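Local coordinates for protein putative Xylose isomerase (Rhodospirillum rubrum, PDB 3QXB) that binds iron and manganese in a xylose isomerase-like TIM barrel and is probably an isomerase, at residues S257-G262 with M302-K307. Numbering follows the deposited sequence.
Sequences SFTQPG and MIASVK. With EDO (1,2-ethanediol), chain K.
The hydroxyl of Ser305 lies at the edge of the Phe258 ring, close to its plane, with OG 3.5 Å from CD2, and there it accepts the hydrogen bond that joins the two segments. Phe258 N donates to Ser305 OG over 3.0 Å at an N-H...O angle of 160°. Ser305 turns OG anti to its own backbone N (chi1 176°), which carries the oxygen off helix 295-310 toward this amide. The same oxygen stands 3.8 Å from CB of Ser257, and the CA atoms of Phe258 and Ser305 come within 4.6 Å of each other. Beside it, one residue earlier in the helix, the contact turns apolar: CG2 of Thr259 meets CB of Ala304 at 3.6 Å.

Ser257 to Gln260 form a type I beta turn, closed by Gln260 N to Ser257 O, in the loop between strand 240-245 and helix 266-275. Asp301, in the same helix and just before segment 302-307, takes hydrogen bonds from both Ser257 OG and Thr259 OG1, one on each carboxylate oxygen. An alanine in place of Ser305 would probably leave the amide of Phe258 without its acceptor in a buried setting and open a small gap at the ring edge. The metal ions lie about 12 Å from the Phe258 side chain and the side chain of the metal ligand Glu286 about 8 Å, so the contact does not enter the site. Serine and aspartate on successive turns of the last barrel helix thus satisfy the turn's amide and hydroxyls, so the link to this loop is polar at its centre, with a small methyl contact beside it.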
ATOM      1  N   SER A 257      -3.519 -12.842 -12.136  1.00 28.36           N
ATOM      2  CA  SER A 257      -4.516 -12.749 -13.187  1.00 29.03           C
ATOM      3  C   SER A 257      -4.824 -14.141 -13.773  1.00 29.29           C
ATOM      4  O   SER A 257      -4.148 -15.120 -13.468  1.00 29.69           O
ATOM      5  CB  SER A 257      -4.006 -11.813 -14.257  1.00 29.19           C
ATOM      6  OG  SER A 257      -3.317 -12.544 -15.229  1.00 31.21           O
ATOM      7  N   PHE A 258      -5.851 -14.220 -14.614  1.00 29.33           N
ATOM      8  CA  PHE A 258      -6.293 -15.473 -15.166  1.00 30.14           C
ATOM      9  C   PHE A 258      -5.531 -15.953 -16.411  1.00 30.54           C
ATOM     10  O   PHE A 258      -5.898 -16.951 -17.042  1.00 31.49           O
ATOM     11  CB  PHE A 258      -7.813 -15.454 -15.343  1.00 30.23           C
ATOM     12  CG  PHE A 258      -8.548 -15.318 -14.037  1.00 29.25           C
ATOM     13  CD1 PHE A 258      -8.856 -16.430 -13.283  1.00 30.18           C
ATOM     14  CD2 PHE A 258      -8.855 -14.052 -13.523  1.00 29.14           C
ATOM     15  CE1 PHE A 258      -9.499 -16.304 -12.088  1.00 30.65           C
ATOM     16  CE2 PHE A 258      -9.484 -13.924 -12.334  1.00 28.16           C
ATOM     17  CZ  PHE A 258      -9.806 -15.030 -11.606  1.00 29.56           C
ATOM     18  N   THR A 259      -4.431 -15.286 -16.741  1.00 29.82           N
ATOM     19  CA  THR A 259      -3.432 -15.908 -17.618  1.00 30.33           C
ATOM     20  C   THR A 259      -2.448 -16.824 -16.832  1.00 31.31           C
ATOM     21  O   THR A 259      -1.638 -17.532 -17.444  1.00 32.62           O
ATOM     22  CB  THR A 259      -2.632 -14.861 -18.395  1.00 29.93           C
ATOM     23  OG1 THR A 259      -1.799 -14.142 -17.474  1.00 26.51           O
ATOM     24  CG2 THR A 259      -3.578 -13.877 -19.153  1.00 27.51           C
ATOM     25  N   GLN A 260      -2.504 -16.791 -15.498  1.00 30.81           N
ATOM     26  CA  GLN A 260      -1.618 -17.576 -14.648  1.00 31.50           C
ATOM     27  C   GLN A 260      -2.234 -18.924 -14.207  1.00 32.50           C
ATOM     28  O   GLN A 260      -3.453 -19.024 -14.025  1.00 32.55           O
ATOM     29  CB  GLN A 260      -1.257 -16.781 -13.404  1.00 31.09           C
ATOM     30  CG  GLN A 260      -0.501 -15.504 -13.689  1.00 30.85           C
ATOM     31  CD  GLN A 260       0.695 -15.755 -14.569  1.00 33.64           C
ATOM     32  OE1 GLN A 260       0.693 -15.391 -15.739  1.00 34.33           O
ATOM     33  NE2 GLN A 260       1.706 -16.422 -14.024  1.00 33.51           N
ATOM     34  N   PRO A 261      -1.389 -19.963 -14.046  1.00 33.03           N
ATOM     35  CA  PRO A 261      -1.888 -21.217 -13.504  1.00 33.70           C
ATOM     36  C   PRO A 261      -2.240 -21.089 -12.022  1.00 33.14           C
ATOM     37  O   PRO A 261      -1.665 -20.281 -11.304  1.00 32.62           O
ATOM     38  CB  PRO A 261      -0.734 -22.220 -13.727  1.00 35.09           C
ATOM     39  CG  PRO A 261       0.360 -21.495 -14.338  1.00 34.25           C
ATOM     40  CD  PRO A 261       0.009 -20.050 -14.494  1.00 33.11           C
ATOM     41  N   GLY A 262      -3.208 -21.879 -11.579  1.00 33.07           N
ATOM     42  CA  GLY A 262      -3.649 -21.891 -10.194  1.00 32.98           C
ATOM     43  C   GLY A 262      -4.982 -22.604 -10.063  1.00 34.02           C
ATOM     44  O   GLY A 262      -5.486 -23.183 -11.041  1.00 34.61           O
HETATM   45  N   MSE A 302      -4.204  -8.023 -18.576  1.00 25.83           N
HETATM   46  CA  MSE A 302      -5.577  -7.797 -18.131  1.00 24.78           C
HETATM   47  C   MSE A 302      -6.613  -8.152 -19.188  1.00 25.21           C
HETATM   48  O   MSE A 302      -7.618  -8.758 -18.871  1.00 24.10           O
HETATM   49  CB  MSE A 302      -5.812  -6.345 -17.726  1.00 24.38           C
HETATM   50  CG  MSE A 302      -5.454  -6.036 -16.303  1.00 23.84           C
HETATM   51 SE   MSE A 302      -6.374  -6.962 -14.928  0.75 16.29          SE
HETATM   52  CE  MSE A 302      -8.201  -6.528 -15.366  1.00 25.11           C
ATOM     53  N   ILE A 303      -6.364  -7.744 -20.434  1.00 25.68           N
ATOM     54  CA  ILE A 303      -7.238  -8.090 -21.575  1.00 25.64           C
ATOM     55  C   ILE A 303      -7.299  -9.598 -21.768  1.00 27.04           C
ATOM     56  O   ILE A 303      -8.405 -10.159 -21.932  1.00 27.92           O
ATOM     57  CB  ILE A 303      -6.753  -7.429 -22.883  1.00 26.34           C
ATOM     58  CG1 ILE A 303      -6.861  -5.912 -22.799  1.00 23.58           C
ATOM     59  CG2 ILE A 303      -7.550  -7.891 -24.120  1.00 24.41           C
ATOM     60  CD1 ILE A 303      -6.098  -5.201 -23.890  1.00 26.74           C
ATOM     61  N   ALA A 304      -6.145 -10.268 -21.739  1.00 26.54           N
ATOM     62  CA  ALA A 304      -6.126 -11.719 -21.943  1.00 27.30           C
ATOM     63  C   ALA A 304      -6.813 -12.374 -20.747  1.00 27.79           C
ATOM     64  O   ALA A 304      -7.492 -13.361 -20.894  1.00 25.93           O
ATOM     65  CB  ALA A 304      -4.709 -12.248 -22.134  1.00 27.04           C
ATOM     66  N   SER A 305      -6.665 -11.785 -19.561  1.00 26.93           N
ATOM     67  CA  SER A 305      -7.310 -12.328 -18.362  1.00 27.87           C
ATOM     68  C   SER A 305      -8.849 -12.235 -18.406  1.00 27.77           C
ATOM     69  O   SER A 305      -9.571 -13.242 -18.150  1.00 29.64           O
ATOM     70  CB  SER A 305      -6.717 -11.640 -17.121  1.00 26.78           C
ATOM     71  OG  SER A 305      -7.379 -12.064 -15.950  1.00 29.33           O
ATOM     72  N   VAL A 306      -9.370 -11.084 -18.815  1.00 27.09           N
ATOM     73  CA  VAL A 306     -10.815 -10.924 -19.001  1.00 28.59           C
ATOM     74  C   VAL A 306     -11.357 -11.853 -20.145  1.00 30.22           C
ATOM     75  O   VAL A 306     -12.441 -12.445 -20.027  1.00 30.73           O
ATOM     76  CB  VAL A 306     -11.224  -9.436 -19.212  1.00 27.74           C
ATOM     77  CG1 VAL A 306     -12.699  -9.315 -19.400  1.00 29.13           C
ATOM     78  CG2 VAL A 306     -10.818  -8.596 -17.998  1.00 27.63           C
ATOM     79  N   LYS A 307     -10.613 -11.998 -21.235  1.00 30.83           N
ATOM     80  CA  LYS A 307     -10.991 -12.976 -22.276  1.00 33.06           C
ATOM     81  C   LYS A 307     -11.090 -14.390 -21.707  1.00 33.64           C
ATOM     82  O   LYS A 307     -12.020 -15.103 -22.038  1.00 34.15           O
ATOM     83  CB  LYS A 307     -10.039 -12.967 -23.471  1.00 33.98           C
ATOM     84  CG  LYS A 307     -10.405 -11.994 -24.587  1.00 37.47           C
ATOM     85  CD  LYS A 307      -9.480 -12.186 -25.832  1.00 41.48           C
ATOM     86  CE  LYS A 307      -9.043 -10.824 -26.402  1.00 42.61           C
TER
HETATM   87  C1  EDO K 355       0.165 -10.484 -12.162  1.00 43.04           C
HETATM   88  O1  EDO K 355       1.232 -10.252 -11.276  1.00 43.20           O
HETATM   89  C2  EDO K 355       0.041 -11.984 -12.154  1.00 43.73           C
HETATM   90  O2  EDO K 355      -1.207 -12.275 -12.705  1.00 44.26           O